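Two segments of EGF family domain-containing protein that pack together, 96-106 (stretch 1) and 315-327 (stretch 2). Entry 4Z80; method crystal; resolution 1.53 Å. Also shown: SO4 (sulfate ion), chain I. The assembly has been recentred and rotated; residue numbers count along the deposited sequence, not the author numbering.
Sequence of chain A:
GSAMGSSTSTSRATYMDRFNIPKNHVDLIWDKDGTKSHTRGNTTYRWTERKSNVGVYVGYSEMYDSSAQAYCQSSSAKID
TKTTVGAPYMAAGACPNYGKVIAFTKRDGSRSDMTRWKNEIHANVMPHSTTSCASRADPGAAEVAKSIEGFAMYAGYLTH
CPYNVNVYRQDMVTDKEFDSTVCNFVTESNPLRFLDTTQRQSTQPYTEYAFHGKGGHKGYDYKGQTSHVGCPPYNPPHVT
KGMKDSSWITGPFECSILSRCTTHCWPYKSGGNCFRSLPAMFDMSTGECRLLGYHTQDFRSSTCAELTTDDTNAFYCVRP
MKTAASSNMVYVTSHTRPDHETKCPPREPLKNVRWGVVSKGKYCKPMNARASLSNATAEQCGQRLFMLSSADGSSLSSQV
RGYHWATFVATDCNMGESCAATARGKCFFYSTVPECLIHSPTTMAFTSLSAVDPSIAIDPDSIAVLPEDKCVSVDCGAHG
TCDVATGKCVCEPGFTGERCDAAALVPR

Stretch 1, residues 96-106: PNYGKVIAFTK
Stretch 2 (315-327) FYCVRPMKTAASS

Residues 101-104 and 318-321, more than two hundred positions apart in one chain, pair as antiparallel strands whose axes approach to 4.5 Å with 137° between their N-to-C directions. The register sets Val101 against Met321, Ile102 against Pro320, Ala103 against Arg319 and Phe104 against Val318. Backbone angles are extended throughout, from -126/141 at Val101 and -84/105 at Ile102 to -158/157 at Arg319.

Hydrogen-bonded pairs alternate with non-hydrogen-bonded ones. Val101 N donates to Met321 O (3.0 Å) and Met321 N to Val101 O (2.8 Å); Ala103 N donates to Arg319 O (2.9 Å) and Arg319 N to Ala103 O (3.0 Å). The ladder ends with Thr105 N to Cys317 O, longer at 3.2 Å but nearly straight at 172°. Pro320, which has no NH to offer, occupies a non-hydrogen-bonded position and costs the ladder nothing; its CA lies 3.3 Å from Val101 O in a CA-H...O contact, as Val318 CA lies 3.1 Å from Ala103 O.

Before the strand, Asn97 to Lys100 form a type II turn. Gly99 sits at 93/-14, where a CB would jam against the preceding carbonyl and also lie tightly against Lys322 CD. Its bare CA instead makes a CA-H...O contact of 3.4 Å with Ser326 O, while Gly99 O lies 2.7 Å from Ser326 OG. Ser326 (chi1 p) is held in turn by Thr323 N, which donates to Ser326 OG at 2.9 Å.

Lys322, m then fully extended, carries its amine to the turn: NZ donates to Asn97 OD1 at 2.8 Å and, weakly, to Tyr98 O at 3.0 Å. Asn97 takes chi1 t.

One face of the sheet carries Ile102, Phe104, Val318 and Pro320. Ile102 (m, m) places CG2 3.8 Å from Val318 CB. Phe104 (m, chi2 59°) receives Val318 CG1 over its ring face, 4.0 Å from the centroid and 9° off the normal; Tyr316 (m) meets the same ring obliquely, planes at 51°, with Phe104 CE2 3.6 Å from Tyr316 CG.

On the other face, small Ala103 leaves room for Met321 (m, t, p), whose SD comes within 3.4 Å of Ala103 CB. The end of Arg319 (p, t, p) comes near Thr105, with NE 3.8 Å from Thr105 OG1, and one water bridges them, accepting from Arg319 NH2 and donating to Thr105 OG1, each at 3.0 Å. Thr105 (p) spends its own proton on Lys106 O, with OG1 to O 2.7 Å. Lys106 points away from stretch 2, and its NZ donates to sulfate O2 at 2.9 Å.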

# COMPACT_ATOMS: atom_id res chain seq x y z
N PRO A 96 8.09 1.68 3.85
CA PRO A 96 7.25 0.49 3.93
C PRO A 96 6.92 0.14 5.37
O PRO A 96 7.78 0.26 6.26
CB PRO A 96 8.11 -0.59 3.28
CG PRO A 96 9.06 0.14 2.42
CD PRO A 96 9.35 1.42 3.12
N ASN A 97 5.69 -0.29 5.61
CA ASN A 97 5.22 -0.54 6.96
C ASN A 97 5.03 -2.04 7.14
O ASN A 97 4.06 -2.61 6.66
CB ASN A 97 3.93 0.23 7.22
CG ASN A 97 3.64 0.39 8.68
OD1 ASN A 97 4.01 -0.44 9.50
ND2 ASN A 97 2.95 1.48 9.03
N TYR A 98 6.01 -2.66 7.77
CA TYR A 98 6.03 -4.12 7.86
C TYR A 98 5.03 -4.66 8.87
O TYR A 98 4.97 -4.20 10.02
CB TYR A 98 7.45 -4.60 8.18
CG TYR A 98 8.43 -4.24 7.08
CD1 TYR A 98 8.50 -5.01 5.92
CD2 TYR A 98 9.27 -3.14 7.18
CE1 TYR A 98 9.37 -4.69 4.90
CE2 TYR A 98 10.14 -2.81 6.16
CZ TYR A 98 10.19 -3.60 5.03
OH TYR A 98 11.06 -3.27 4.01
N GLY A 99 4.24 -5.62 8.42
CA GLY A 99 3.24 -6.27 9.24
C GLY A 99 1.87 -5.63 9.15
O GLY A 99 0.88 -6.23 9.57
N LYS A 100 1.80 -4.42 8.59
CA LYS A 100 0.54 -3.66 8.57
C LYS A 100 -0.45 -4.20 7.55
O LYS A 100 -0.19 -4.21 6.35
CB LYS A 100 0.83 -2.18 8.29
CG LYS A 100 -0.41 -1.30 8.09
CD LYS A 100 -0.01 0.17 7.98
CE LYS A 100 -1.15 1.08 7.57
NZ LYS A 100 -0.75 2.51 7.60
N VAL A 101 -1.61 -4.63 8.05
CA VAL A 101 -2.71 -5.13 7.24
C VAL A 101 -3.97 -4.35 7.58
O VAL A 101 -4.20 -4.02 8.75
CB VAL A 101 -2.93 -6.64 7.50
CG1 VAL A 101 -4.19 -7.16 6.81
CG2 VAL A 101 -1.70 -7.44 7.07
N ILE A 102 -4.78 -4.04 6.58
CA ILE A 102 -6.08 -3.42 6.81
C ILE A 102 -7.10 -4.50 7.14
O ILE A 102 -7.54 -5.25 6.27
CB ILE A 102 -6.55 -2.60 5.61
CG1 ILE A 102 -5.47 -1.59 5.19
CG2 ILE A 102 -7.85 -1.88 5.95
CD1 ILE A 102 -4.93 -0.71 6.32
N ALA A 103 -7.44 -4.59 8.42
CA ALA A 103 -8.34 -5.60 8.95
C ALA A 103 -9.78 -5.13 8.92
O ALA A 103 -10.07 -3.96 9.22
CB ALA A 103 -7.95 -5.96 10.38
N PHE A 104 -10.68 -6.03 8.57
CA PHE A 104 -12.12 -5.78 8.69
C PHE A 104 -12.52 -6.19 10.09
O PHE A 104 -12.18 -7.28 10.53
CB PHE A 104 -12.91 -6.56 7.65
CG PHE A 104 -12.90 -5.93 6.28
CD1 PHE A 104 -11.71 -5.71 5.60
CD2 PHE A 104 -14.09 -5.57 5.66
CE1 PHE A 104 -11.72 -5.12 4.34
CE2 PHE A 104 -14.09 -5.00 4.40
CZ PHE A 104 -12.91 -4.77 3.75
N THR A 105 -13.20 -5.30 10.81
CA THR A 105 -13.52 -5.51 12.21
C THR A 105 -14.94 -5.07 12.56
O THR A 105 -15.64 -4.48 11.74
CB THR A 105 -12.54 -4.72 13.13
OG1 THR A 105 -12.81 -3.32 13.03
CG2 THR A 105 -11.09 -4.96 12.73
N LYS A 106 -15.35 -5.37 13.78
CA LYS A 106 -16.49 -4.68 14.35
C LYS A 106 -16.04 -3.29 14.78
O LYS A 106 -14.84 -2.98 14.76
CB LYS A 106 -17.07 -5.47 15.52
CG LYS A 106 -17.65 -6.79 15.05
CD LYS A 106 -18.56 -7.42 16.06
CE LYS A 106 -19.86 -6.63 16.20
NZ LYS A 106 -20.80 -7.27 17.15
N PHE A 315 -19.46 2.19 3.97
CA PHE A 315 -18.06 1.80 4.00
C PHE A 315 -17.83 0.93 5.23
O PHE A 315 -18.40 1.18 6.29
CB PHE A 315 -17.13 3.02 4.00
CG PHE A 315 -15.73 2.73 3.52
CD1 PHE A 315 -14.78 2.21 4.39
CD2 PHE A 315 -15.36 2.96 2.20
CE1 PHE A 315 -13.49 1.92 3.95
CE2 PHE A 315 -14.07 2.68 1.76
CZ PHE A 315 -13.14 2.17 2.63
N TYR A 316 -17.02 -0.11 5.08
CA TYR A 316 -16.78 -1.05 6.15
C TYR A 316 -15.91 -0.52 7.28
O TYR A 316 -15.01 0.30 7.07
CB TYR A 316 -16.14 -2.32 5.58
CG TYR A 316 -17.16 -3.27 4.99
CD1 TYR A 316 -17.96 -4.03 5.82
CD2 TYR A 316 -17.33 -3.38 3.61
CE1 TYR A 316 -18.91 -4.88 5.31
CE2 TYR A 316 -18.28 -4.25 3.09
CZ TYR A 316 -19.06 -5.00 3.94
OH TYR A 316 -20.01 -5.87 3.46
N CYS A 317 -16.21 -1.00 8.48
CA CYS A 317 -15.36 -0.78 9.65
C CYS A 317 -14.02 -1.46 9.39
O CYS A 317 -13.98 -2.67 9.19
CB CYS A 317 -15.98 -1.37 10.91
SG CYS A 317 -17.68 -0.84 11.29
N VAL A 318 -12.94 -0.69 9.38
CA VAL A 318 -11.62 -1.26 9.17
C VAL A 318 -10.62 -0.56 10.07
O VAL A 318 -10.84 0.57 10.49
CB VAL A 318 -11.13 -1.15 7.69
CG1 VAL A 318 -12.07 -1.87 6.75
CG2 VAL A 318 -10.97 0.31 7.26
N ARG A 319 -9.50 -1.22 10.35
CA ARG A 319 -8.39 -0.54 11.02
C ARG A 319 -7.11 -1.30 10.74
O ARG A 319 -7.16 -2.49 10.43
CB ARG A 319 -8.63 -0.42 12.53
CG ARG A 319 -8.60 -1.74 13.30
CD ARG A 319 -9.05 -1.55 14.75
NE ARG A 319 -10.40 -1.01 14.79
CZ ARG A 319 -11.02 -0.57 15.88
NH1 ARG A 319 -10.43 -0.58 17.07
NH2 ARG A 319 -12.25 -0.09 15.75
N PRO A 320 -5.96 -0.61 10.84
CA PRO A 320 -4.71 -1.34 10.63
C PRO A 320 -4.41 -2.26 11.80
O PRO A 320 -4.70 -1.92 12.95
CB PRO A 320 -3.66 -0.22 10.54
CG PRO A 320 -4.43 1.06 10.43
CD PRO A 320 -5.73 0.81 11.12
N MET A 321 -3.84 -3.42 11.49
CA MET A 321 -3.44 -4.37 12.51
C MET A 321 -2.12 -5.01 12.14
O MET A 321 -1.82 -5.22 10.97
CB MET A 321 -4.48 -5.48 12.69
CG MET A 321 -5.77 -5.07 13.35
SD MET A 321 -6.89 -6.48 13.56
CE MET A 321 -5.99 -7.48 14.73
N LYS A 322 -1.33 -5.32 13.16
CA LYS A 322 -0.16 -6.18 13.02
C LYS A 322 -0.28 -7.36 13.96
O LYS A 322 -0.70 -7.19 15.11
CB LYS A 322 1.13 -5.43 13.33
CG LYS A 322 1.39 -4.25 12.45
CD LYS A 322 2.77 -3.65 12.66
CE LYS A 322 2.99 -2.48 11.75
NZ LYS A 322 4.35 -1.90 11.90
N THR A 323 0.11 -8.54 13.50
CA THR A 323 0.19 -9.72 14.34
C THR A 323 1.47 -10.45 13.99
O THR A 323 2.07 -10.16 12.95
CB THR A 323 -1.00 -10.67 14.14
OG1 THR A 323 -1.00 -11.14 12.78
CG2 THR A 323 -2.30 -9.96 14.43
N ALA A 324 1.89 -11.40 14.82
CA ALA A 324 3.07 -12.17 14.47
C ALA A 324 2.88 -12.78 13.08
O ALA A 324 3.79 -12.75 12.24
CB ALA A 324 3.33 -13.25 15.50
N ALA A 325 1.69 -13.31 12.83
CA ALA A 325 1.40 -14.00 11.57
C ALA A 325 1.37 -13.07 10.35
O ALA A 325 1.53 -13.53 9.23
CB ALA A 325 0.09 -14.75 11.69
N SER A 326 1.16 -11.77 10.56
CA SER A 326 1.13 -10.84 9.43
C SER A 326 2.52 -10.33 9.04
O SER A 326 2.64 -9.45 8.20
CB SER A 326 0.21 -9.65 9.75
OG SER A 326 0.79 -8.72 10.64
N SER A 327 3.58 -10.90 9.61
CA SER A 327 4.92 -10.35 9.45
C SER A 327 5.52 -10.51 8.05
O SER A 327 6.58 -9.96 7.78
CB SER A 327 5.88 -10.95 10.46
OG SER A 327 5.48 -10.62 11.78
S SO4 I . -21.08 -10.01 19.34
O1 SO4 I . -21.68 -8.84 19.99
O2 SO4 I . -19.91 -9.60 18.56
O3 SO4 I . -22.08 -10.62 18.47
O4 SO4 I . -20.64 -10.96 20.36
O HOH W 1 -15.92 -4.71 8.95
O HOH W 2 -12.54 -0.39 12.80